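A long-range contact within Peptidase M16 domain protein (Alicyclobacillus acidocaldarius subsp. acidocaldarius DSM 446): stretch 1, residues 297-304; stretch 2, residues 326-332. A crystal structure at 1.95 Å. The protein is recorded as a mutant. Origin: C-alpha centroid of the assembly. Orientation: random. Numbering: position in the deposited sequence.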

# COMPACT_ATOMS: atom_id res chain seq x y z
N GLY A 297 7.67 16.25 18.78
CA GLY A 297 7.88 14.81 19.01
C GLY A 297 6.75 14.09 19.74
O GLY A 297 6.96 13.02 20.29
N LEU A 298 5.54 14.66 19.71
CA LEU A 298 4.37 14.06 20.36
C LEU A 298 3.68 12.98 19.49
O LEU A 298 2.94 12.16 20.02
CB LEU A 298 3.35 15.14 20.77
CG LEU A 298 3.73 16.11 21.91
CD1 LEU A 298 2.66 17.19 22.11
CD2 LEU A 298 3.95 15.34 23.20
N VAL A 299 3.93 13.02 18.17
CA VAL A 299 3.45 12.02 17.21
C VAL A 299 4.56 11.65 16.20
O VAL A 299 5.61 12.28 16.17
CB VAL A 299 2.24 12.54 16.39
CG1 VAL A 299 1.04 12.84 17.31
CG2 VAL A 299 2.63 13.78 15.59
N ASP A 300 4.31 10.62 15.38
CA ASP A 300 5.14 10.36 14.20
C ASP A 300 4.25 10.40 12.95
O ASP A 300 3.07 10.73 13.05
CB ASP A 300 5.94 9.04 14.32
CG ASP A 300 5.07 7.80 14.51
OD1 ASP A 300 3.97 7.71 13.94
OD2 ASP A 300 5.49 6.88 15.24
N LYS A 301 4.81 10.09 11.78
CA LYS A 301 4.04 10.16 10.51
C LYS A 301 2.94 9.13 10.32
O LYS A 301 2.17 9.22 9.36
CB LYS A 301 4.99 10.09 9.29
CG LYS A 301 5.59 11.42 8.91
CD LYS A 301 7.02 11.62 9.45
CE LYS A 301 7.70 12.83 8.79
NZ LYS A 301 9.06 13.10 9.33
N GLY A 302 2.86 8.14 11.21
CA GLY A 302 1.74 7.18 11.23
C GLY A 302 0.50 7.68 11.98
O GLY A 302 -0.52 7.01 12.03
N PHE A 303 0.59 8.86 12.57
CA PHE A 303 -0.57 9.53 13.16
C PHE A 303 -1.66 9.65 12.11
O PHE A 303 -1.38 10.02 10.99
CB PHE A 303 -0.17 10.93 13.62
CG PHE A 303 -1.27 11.67 14.33
CD1 PHE A 303 -1.61 11.33 15.63
CD2 PHE A 303 -1.94 12.73 13.70
CE1 PHE A 303 -2.61 12.02 16.32
CE2 PHE A 303 -2.95 13.44 14.39
CZ PHE A 303 -3.29 13.08 15.69
N SER A 304 -2.91 9.36 12.46
CA SER A 304 -3.99 9.45 11.47
C SER A 304 -5.35 9.71 12.12
O SER A 304 -5.52 9.47 13.31
CB SER A 304 -4.07 8.17 10.63
OG SER A 304 -4.53 7.12 11.46
N ASP A 326 -0.41 11.21 27.53
CA ASP A 326 -1.19 12.17 28.32
C ASP A 326 -1.15 13.56 27.69
O ASP A 326 -2.17 14.21 27.54
CB ASP A 326 -0.73 12.22 29.79
CG ASP A 326 0.80 12.20 29.97
OD1 ASP A 326 1.58 12.10 28.98
OD2 ASP A 326 1.23 12.27 31.13
N VAL A 327 0.06 13.98 27.32
CA VAL A 327 0.29 15.29 26.74
C VAL A 327 -0.47 15.40 25.42
O VAL A 327 -1.13 16.41 25.16
CB VAL A 327 1.79 15.58 26.52
CG1 VAL A 327 1.96 17.00 25.96
CG2 VAL A 327 2.60 15.44 27.84
N LEU A 328 -0.38 14.36 24.59
CA LEU A 328 -1.03 14.33 23.28
C LEU A 328 -2.53 14.40 23.44
O LEU A 328 -3.19 15.15 22.73
CB LEU A 328 -0.65 13.08 22.46
CG LEU A 328 -1.37 12.89 21.09
CD1 LEU A 328 -1.20 14.10 20.19
CD2 LEU A 328 -0.92 11.61 20.40
N ALA A 329 -3.07 13.61 24.37
CA ALA A 329 -4.50 13.66 24.64
C ALA A 329 -4.94 15.06 25.06
O ALA A 329 -6.01 15.51 24.65
CB ALA A 329 -4.89 12.65 25.69
N GLU A 330 -4.14 15.73 25.89
CA GLU A 330 -4.50 17.09 26.32
C GLU A 330 -4.49 18.06 25.14
O GLU A 330 -5.37 18.92 25.04
CB GLU A 330 -3.56 17.61 27.41
CG GLU A 330 -3.78 19.10 27.75
CD GLU A 330 -2.88 20.09 26.93
OE1 GLU A 330 -1.65 19.86 26.84
OE2 GLU A 330 -3.39 21.11 26.40
N ARG A 331 -3.49 17.94 24.26
CA ARG A 331 -3.34 18.86 23.13
C ARG A 331 -4.50 18.71 22.15
O ARG A 331 -5.00 19.71 21.60
CB ARG A 331 -2.01 18.62 22.40
CG ARG A 331 -0.77 19.13 23.15
CD ARG A 331 -0.63 20.65 23.04
NE ARG A 331 -0.47 21.10 21.65
CZ ARG A 331 0.69 21.11 20.98
NH1 ARG A 331 1.83 20.70 21.55
NH2 ARG A 331 0.71 21.55 19.72
N ILE A 332 -4.92 17.46 21.93
CA ILE A 332 -6.09 17.19 21.09
C ILE A 332 -7.36 17.82 21.67
O ILE A 332 -8.10 18.48 20.97
CB ILE A 332 -6.30 15.67 20.92
CG1 ILE A 332 -5.20 15.10 20.01
CG2 ILE A 332 -7.70 15.40 20.38
CD1 ILE A 332 -5.05 13.55 20.10

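Stretch 2 (326-332) is a run of helix that begins earlier in the chain and continues beyond it, with phi/psi values close to -63/-44 throughout. Its i to i+4 ladder is regular: E330 N to D326 O, R331 N to V327 O and I332 N to L328 O each measure 3.0 Å. Stretch 1 (297-304) is largely irregular. It opens at G297, the first residue to leave helical phi/psi after a preceding helix; its positive phi of 66°, a value that favours glycine, belongs to a Schellman motif with two bonds back into the last turn. From D300 to F303 the chain makes a type I beta turn, closed by the backbone hydrogen bond from F303 N to D300 O (3.1 Å). The D300 side chain, in the p rotamer, reinforces the turn by accepting a hydrogen bond at OD1 from G302 N (3.0 Å). An ideal CB on G302 would lie 3.3 Å from that same D300 OD1, so the absence of a side chain leaves room for the carboxylate. The two backbones come nearest at L298 and L328, whose CA atoms are 6.1 Å apart.

No hydrogen bond crosses between the stretches; the contact is mainly one of apolar packing, and it buries 278 Å² counted over both sides. L298 is its centre. Its CA-to-CB bond points toward the helix, and 100 Å² of the residue is covered by stretch 2, the largest share of any residue here. With chi1 m and chi2 t, both of its methyls lie against V327, L298 CD2 at 3.8 Å and L298 CD1 at 3.9 Å from V327 CG1, and L298 CD1 also comes within 3.7 Å of R331 NH1, one turn further along the helix. The latter approach is oblique to the guanidinium and sets a methyl beside a charged group without a polar bond between them. R331 reaches this position with chi1, chi2 and chi3 all m, a folded path for a long side chain; its NH2 is hydrogen-bonded elsewhere in the structure.

L328 is the main counterpart on the helix, with 67 Å² covered. In its t, p conformation, L328 CD2 sits 3.9 Å from L298 O, a van der Waals contact. V299 CG1 lies 3.9 Å from both L328 CD1 and L328 CD2, although the CA-to-CB bond of V299 runs sideways to the helix. The third neighbour is F303, the last residue of the beta turn: F303 CE1 is 4.4 Å from L328 CD2, and the methyl approaches the ring obliquely. The F303 ring, at the end of the turn, lies against the same leucine that V299 touches, although D300, K301 and G302 stay clear of the helix. L298, V299, F303 and L328 are all buried, as suits this hydrocarbon packing. D326 makes no contact with stretch 1; D326 OD1 instead accepts a weak hydrogen bond from V327 N (2.9 Å, 136°).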